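Local coordinates for protein taurocyamine kinase (PDB 4WOD) that reversibly transfers phosphate from ATP to taurocyamine, as a duplicated member of the phosphagen kinase (ATP:guanido phosphotransferase) family that uses magnesium, at residues P497-E509 with D557-G569. The protein carries 4 engineered substitutions. Residues are numbered along the deposited sequence; the frame is centred on the assembly and turned at random.
Sequences PTIMSKTDRIKLE and DAGGYRDWPVGRG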
loop_
_atom_site.group_PDB
_atom_site.type_symbol
_atom_site.label_atom_id
_atom_site.label_comp_id
_atom_site.label_asym_id
_atom_site.label_seq_id
_atom_site.Cartn_x
_atom_site.Cartn_y
_atom_site.Cartn_z
ATOM N N PRO A 497 -17.127 -3.703 9.534
ATOM C CA PRO A 497 -15.713 -3.322 9.662
ATOM C C PRO A 497 -15.183 -2.537 8.469
ATOM O O PRO A 497 -14.060 -2.086 8.515
ATOM C CB PRO A 497 -14.975 -4.672 9.787
ATOM C CG PRO A 497 -16.026 -5.627 10.343
ATOM C CD PRO A 497 -17.335 -5.159 9.697
ATOM N N THR A 498 -15.985 -2.397 7.421
ATOM C CA THR A 498 -15.581 -1.643 6.242
ATOM C C THR A 498 -15.500 -0.144 6.556
ATOM O O THR A 498 -14.464 0.483 6.339
ATOM C CB THR A 498 -16.562 -1.879 5.069
ATOM O OG1 THR A 498 -17.903 -1.795 5.556
ATOM C CG2 THR A 498 -16.339 -3.258 4.406
ATOM N N ILE A 499 -16.581 0.417 7.105
ATOM C CA ILE A 499 -16.715 1.856 7.210
ATOM C C ILE A 499 -16.811 2.355 8.641
ATOM O O ILE A 499 -16.719 3.563 8.878
ATOM C CB ILE A 499 -17.965 2.357 6.396
ATOM C CG1 ILE A 499 -19.288 1.937 7.061
ATOM C CG2 ILE A 499 -17.893 1.833 4.993
ATOM C CD1 ILE A 499 -20.530 2.584 6.413
ATOM N N MET A 500 -16.941 1.433 9.595
ATOM C CA MET A 500 -17.198 1.810 10.980
ATOM C C MET A 500 -16.070 2.690 11.518
ATOM O O MET A 500 -14.929 2.649 11.025
ATOM C CB MET A 500 -17.367 0.566 11.871
ATOM C CG MET A 500 -16.089 -0.218 12.008
ATOM S SD MET A 500 -16.392 -1.862 12.683
ATOM C CE MET A 500 -17.170 -1.481 14.241
ATOM N N SER A 501 -16.397 3.493 12.517
ATOM C CA SER A 501 -15.430 4.441 13.064
ATOM C C SER A 501 -14.517 3.723 14.039
ATOM O O SER A 501 -14.762 2.556 14.382
ATOM C CB SER A 501 -16.123 5.609 13.751
ATOM O OG SER A 501 -16.628 5.253 15.034
ATOM N N LYS A 502 -13.471 4.423 14.472
ATOM C CA LYS A 502 -12.522 3.879 15.452
ATOM C C LYS A 502 -13.202 3.654 16.798
ATOM O O LYS A 502 -12.994 2.624 17.442
ATOM C CB LYS A 502 -11.326 4.810 15.608
ATOM C CG LYS A 502 -10.251 4.312 16.579
ATOM C CD LYS A 502 -9.001 5.169 16.502
ATOM C CE LYS A 502 -8.723 5.835 17.828
ATOM N NZ LYS A 502 -7.423 6.569 17.808
ATOM N N THR A 503 -14.015 4.619 17.218
ATOM C CA THR A 503 -14.789 4.475 18.451
ATOM C C THR A 503 -15.785 3.306 18.351
ATOM O O THR A 503 -15.986 2.575 19.330
ATOM C CB THR A 503 -15.525 5.794 18.797
ATOM O OG1 THR A 503 -14.552 6.797 19.101
ATOM C CG2 THR A 503 -16.440 5.615 19.997
ATOM N N ASP A 504 -16.392 3.132 17.173
ATOM C CA ASP A 504 -17.250 1.976 16.883
ATOM C C ASP A 504 -16.494 0.680 17.146
ATOM O O ASP A 504 -17.014 -0.206 17.816
ATOM C CB ASP A 504 -17.743 1.971 15.420
ATOM C CG ASP A 504 -18.690 3.114 15.101
ATOM O OD1 ASP A 504 -19.273 3.676 16.057
ATOM O OD2 ASP A 504 -18.869 3.430 13.882
ATOM N N ARG A 505 -15.274 0.585 16.619
ATOM C CA ARG A 505 -14.466 -0.626 16.753
ATOM C C ARG A 505 -14.141 -0.929 18.200
ATOM O O ARG A 505 -14.211 -2.089 18.623
ATOM C CB ARG A 505 -13.164 -0.515 15.975
ATOM C CG ARG A 505 -13.318 -0.378 14.474
ATOM C CD ARG A 505 -12.010 -0.720 13.765
ATOM N NE ARG A 505 -12.008 -0.186 12.408
ATOM C CZ ARG A 505 -12.350 -0.871 11.323
ATOM N NH1 ARG A 505 -12.712 -2.142 11.412
ATOM N NH2 ARG A 505 -12.316 -0.281 10.142
ATOM N N ILE A 506 -13.790 0.124 18.947
ATOM C CA ILE A 506 -13.453 0.002 20.359
ATOM C C ILE A 506 -14.654 -0.492 21.149
ATOM O O ILE A 506 -14.530 -1.367 22.020
ATOM C CB ILE A 506 -12.964 1.355 20.951
ATOM C CG1 ILE A 506 -11.662 1.788 20.280
ATOM C CG2 ILE A 506 -12.784 1.256 22.450
ATOM C CD1 ILE A 506 -11.236 3.212 20.639
ATOM N N LYS A 507 -15.825 0.065 20.856
ATOM C CA LYS A 507 -17.016 -0.376 21.563
ATOM C C LYS A 507 -17.382 -1.808 21.154
ATOM O O LYS A 507 -17.727 -2.622 22.013
ATOM C CB LYS A 507 -18.193 0.577 21.323
ATOM C CG LYS A 507 -19.475 0.076 22.016
ATOM C CD LYS A 507 -20.396 1.205 22.473
ATOM C CE LYS A 507 -21.480 0.677 23.407
ATOM N NZ LYS A 507 -22.373 1.764 23.906
ATOM N N LEU A 508 -17.266 -2.120 19.858
ATOM C CA LEU A 508 -17.561 -3.466 19.353
ATOM C C LEU A 508 -16.697 -4.491 20.075
ATOM O O LEU A 508 -17.168 -5.566 20.468
ATOM C CB LEU A 508 -17.308 -3.571 17.847
ATOM C CG LEU A 508 -17.592 -4.977 17.296
ATOM C CD1 LEU A 508 -19.080 -5.301 17.386
ATOM C CD2 LEU A 508 -17.094 -5.148 15.876
ATOM N N GLU A 509 -15.431 -4.132 20.258
ATOM C CA GLU A 509 -14.463 -5.062 20.827
ATOM C C GLU A 509 -14.782 -5.298 22.306
ATOM O O GLU A 509 -14.631 -6.413 22.812
ATOM C CB GLU A 509 -13.044 -4.531 20.642
ATOM C CG GLU A 509 -11.959 -5.419 21.254
ATOM C CD GLU A 509 -10.593 -4.764 21.209
ATOM O OE1 GLU A 509 -10.495 -3.553 21.530
ATOM O OE2 GLU A 509 -9.610 -5.451 20.843
ATOM N N ASP A 557 -9.277 -1.950 0.424
ATOM C CA ASP A 557 -9.948 -0.896 -0.331
ATOM C C ASP A 557 -11.450 -0.782 0.007
ATOM O O ASP A 557 -12.091 0.237 -0.290
ATOM C CB ASP A 557 -9.719 -1.129 -1.820
ATOM C CG ASP A 557 -8.245 -1.012 -2.199
ATOM O OD1 ASP A 557 -7.488 -0.429 -1.404
ATOM O OD2 ASP A 557 -7.842 -1.511 -3.275
ATOM N N ALA A 558 -11.998 -1.813 0.651
ATOM C CA ALA A 558 -13.313 -1.713 1.274
ATOM C C ALA A 558 -13.253 -0.945 2.596
ATOM O O ALA A 558 -14.283 -0.550 3.134
ATOM C CB ALA A 558 -13.891 -3.096 1.506
ATOM N N GLY A 559 -12.046 -0.760 3.129
ATOM C CA GLY A 559 -11.857 0.032 4.330
ATOM C C GLY A 559 -11.625 -0.807 5.577
ATOM O O GLY A 559 -11.619 -0.291 6.691
ATOM N N GLY A 560 -11.427 -2.108 5.392
ATOM C CA GLY A 560 -11.380 -3.043 6.503
ATOM C C GLY A 560 -10.120 -3.009 7.362
ATOM O O GLY A 560 -10.049 -3.715 8.369
ATOM N N TYR A 561 -9.130 -2.206 6.969
ATOM C CA TYR A 561 -7.897 -2.063 7.737
ATOM C C TYR A 561 -7.726 -0.646 8.249
ATOM O O TYR A 561 -6.650 -0.258 8.714
ATOM C CB TYR A 561 -6.689 -2.445 6.890
ATOM C CG TYR A 561 -6.741 -3.859 6.374
ATOM C CD1 TYR A 561 -7.239 -4.890 7.162
ATOM C CD2 TYR A 561 -6.296 -4.167 5.091
ATOM C CE1 TYR A 561 -7.273 -6.193 6.687
ATOM C CE2 TYR A 561 -6.339 -5.459 4.604
ATOM C CZ TYR A 561 -6.824 -6.467 5.404
ATOM O OH TYR A 561 -6.858 -7.748 4.907
ATOM N N ARG A 562 -8.783 0.149 8.166
ATOM C CA ARG A 562 -8.683 1.500 8.684
ATOM C C ARG A 562 -8.497 1.518 10.210
ATOM O O ARG A 562 -8.977 0.625 10.908
ATOM C CB ARG A 562 -9.925 2.295 8.292
ATOM C CG ARG A 562 -9.973 2.765 6.829
ATOM C CD ARG A 562 -11.338 3.448 6.566
ATOM N NE ARG A 562 -12.362 2.702 7.272
ATOM C CZ ARG A 562 -13.108 3.157 8.269
ATOM N NH1 ARG A 562 -13.040 4.418 8.696
ATOM N NH2 ARG A 562 -13.950 2.329 8.826
ATOM N N ASP A 563 -7.811 2.549 10.713
ATOM C CA ASP A 563 -7.515 2.731 12.141
ATOM C C ASP A 563 -6.874 1.491 12.770
ATOM O O ASP A 563 -7.208 1.073 13.887
ATOM C CB ASP A 563 -8.779 3.131 12.899
ATOM C CG ASP A 563 -9.327 4.447 12.417
ATOM O OD1 ASP A 563 -8.553 5.433 12.453
ATOM O OD2 ASP A 563 -10.506 4.494 11.989
ATOM N N TRP A 564 -5.915 0.952 12.034
ATOM C CA TRP A 564 -5.229 -0.287 12.371
ATOM C C TRP A 564 -4.346 -0.130 13.614
ATOM O O TRP A 564 -3.680 0.904 13.796
ATOM C CB TRP A 564 -4.410 -0.729 11.163
ATOM C CG TRP A 564 -3.802 -2.076 11.288
ATOM C CD1 TRP A 564 -2.495 -2.363 11.554
ATOM C CD2 TRP A 564 -4.476 -3.331 11.155
ATOM N NE1 TRP A 564 -2.317 -3.725 11.596
ATOM C CE2 TRP A 564 -3.516 -4.341 11.352
ATOM C CE3 TRP A 564 -5.795 -3.699 10.895
ATOM C CZ2 TRP A 564 -3.833 -5.693 11.287
ATOM C CZ3 TRP A 564 -6.112 -5.042 10.836
ATOM C CH2 TRP A 564 -5.131 -6.025 11.026
ATOM N N PRO A 565 -4.361 -1.135 14.503
ATOM C CA PRO A 565 -5.166 -2.359 14.469
ATOM C C PRO A 565 -6.269 -2.333 15.526
ATOM O O PRO A 565 -6.565 -3.368 16.126
ATOM C CB PRO A 565 -4.135 -3.435 14.808
ATOM C CG PRO A 565 -3.190 -2.715 15.791
ATOM C CD PRO A 565 -3.401 -1.192 15.615
ATOM N N VAL A 566 -6.850 -1.161 15.763
ATOM C CA VAL A 566 -7.752 -0.960 16.893
ATOM C C VAL A 566 -9.009 -1.825 16.793
ATOM O O VAL A 566 -9.624 -1.927 15.733
ATOM C CB VAL A 566 -8.143 0.534 17.010
ATOM C CG1 VAL A 566 -9.097 0.757 18.163
ATOM C CG2 VAL A 566 -6.897 1.369 17.209
ATOM N N GLY A 567 -9.380 -2.443 17.908
ATOM C CA GLY A 567 -10.569 -3.272 17.991
ATOM C C GLY A 567 -10.494 -4.634 17.314
ATOM O O GLY A 567 -11.511 -5.341 17.252
ATOM N N ARG A 568 -9.316 -5.002 16.800
ATOM C CA ARG A 568 -9.108 -6.313 16.191
ATOM C C ARG A 568 -8.421 -7.283 17.152
ATOM O O ARG A 568 -7.621 -6.869 17.987
ATOM C CB ARG A 568 -8.251 -6.226 14.922
ATOM C CG ARG A 568 -8.951 -5.696 13.669
ATOM C CD ARG A 568 -9.123 -4.195 13.727
ATOM N NE ARG A 568 -9.366 -3.629 12.401
ATOM C CZ ARG A 568 -9.127 -2.364 12.072
ATOM N NH1 ARG A 568 -8.608 -1.524 12.973
ATOM N NH2 ARG A 568 -9.383 -1.949 10.839
ATOM N N GLY A 569 -8.705 -8.577 17.008
ATOM C CA GLY A 569 -8.050 -9.562 17.851
ATOM C C GLY A 569 -8.438 -10.985 17.509
ATOM O O GLY A 569 -9.318 -11.225 16.687
HETATM O O HOH W 1 -12.043 2.480 11.609
HETATM O O HOH W 2 -12.326 6.431 12.215
HETATM O O HOH W 3 -13.947 -4.157 16.648
HETATM O O HOH W 4 -7.078 -4.593 19.520
HETATM O O HOH W 5 -8.147 -2.256 20.546
#
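Arg505 and Arg568 lay their guanidinium groups flat against each other where the start of helix 502-517 meets the loop between helix 553-558 and strand 569-573, in the C-terminal catalytic domain of the second phosphagen kinase repeat. The pair is a worked example of how two like-charged groups can stack when carbonyls and water accept their N-H groups. The planes are only 10° apart, with centres separated by 3.6 Å. Met500 CG covers the other face of Arg505, and Trp564 CE3 that of Arg568, so each guanidinium is sandwiched.

Hydrogen bonds fix both groups. Arg568, bent at chi2 (76°) so that its end turns back to Arg505, sends NH2 to Arg562 O at 2.6 Å and also to Gly560 O, both acceptors near its own plane; NH1 reaches Val566 O. Arg505 points NH2 at Pro497 O, 3.0 Å away. These carbonyls would be expected to offset the repulsion between the cations. Arg562, folded at chi3 (-39°), bonds through NE to Gly559 O on an in-plane lone pair and more weakly to Thr498 O; its NH1 is held by Gly362 O.

An apolar contact lies farther along the helix, where Val566 CG1 presses on Ile506 CG1 at 3.5 Å, tight for two carbons. Gly567 CA makes van der Waals contact with a polar group, the carboxylate of Glu509, whose OE2 is hydrogen-bonded to Tyr527 OH. Gly567 has positive phi within a type II turn, and a CB there would point toward the helix and run into Arg505 O.

Water completes the seam. One molecule joins Arg505 O to Gly567 O, and another donates hydrogen bonds to Met500 O and Asp563 OD2 while accepting one from Arg505 NE at 2.8 Å.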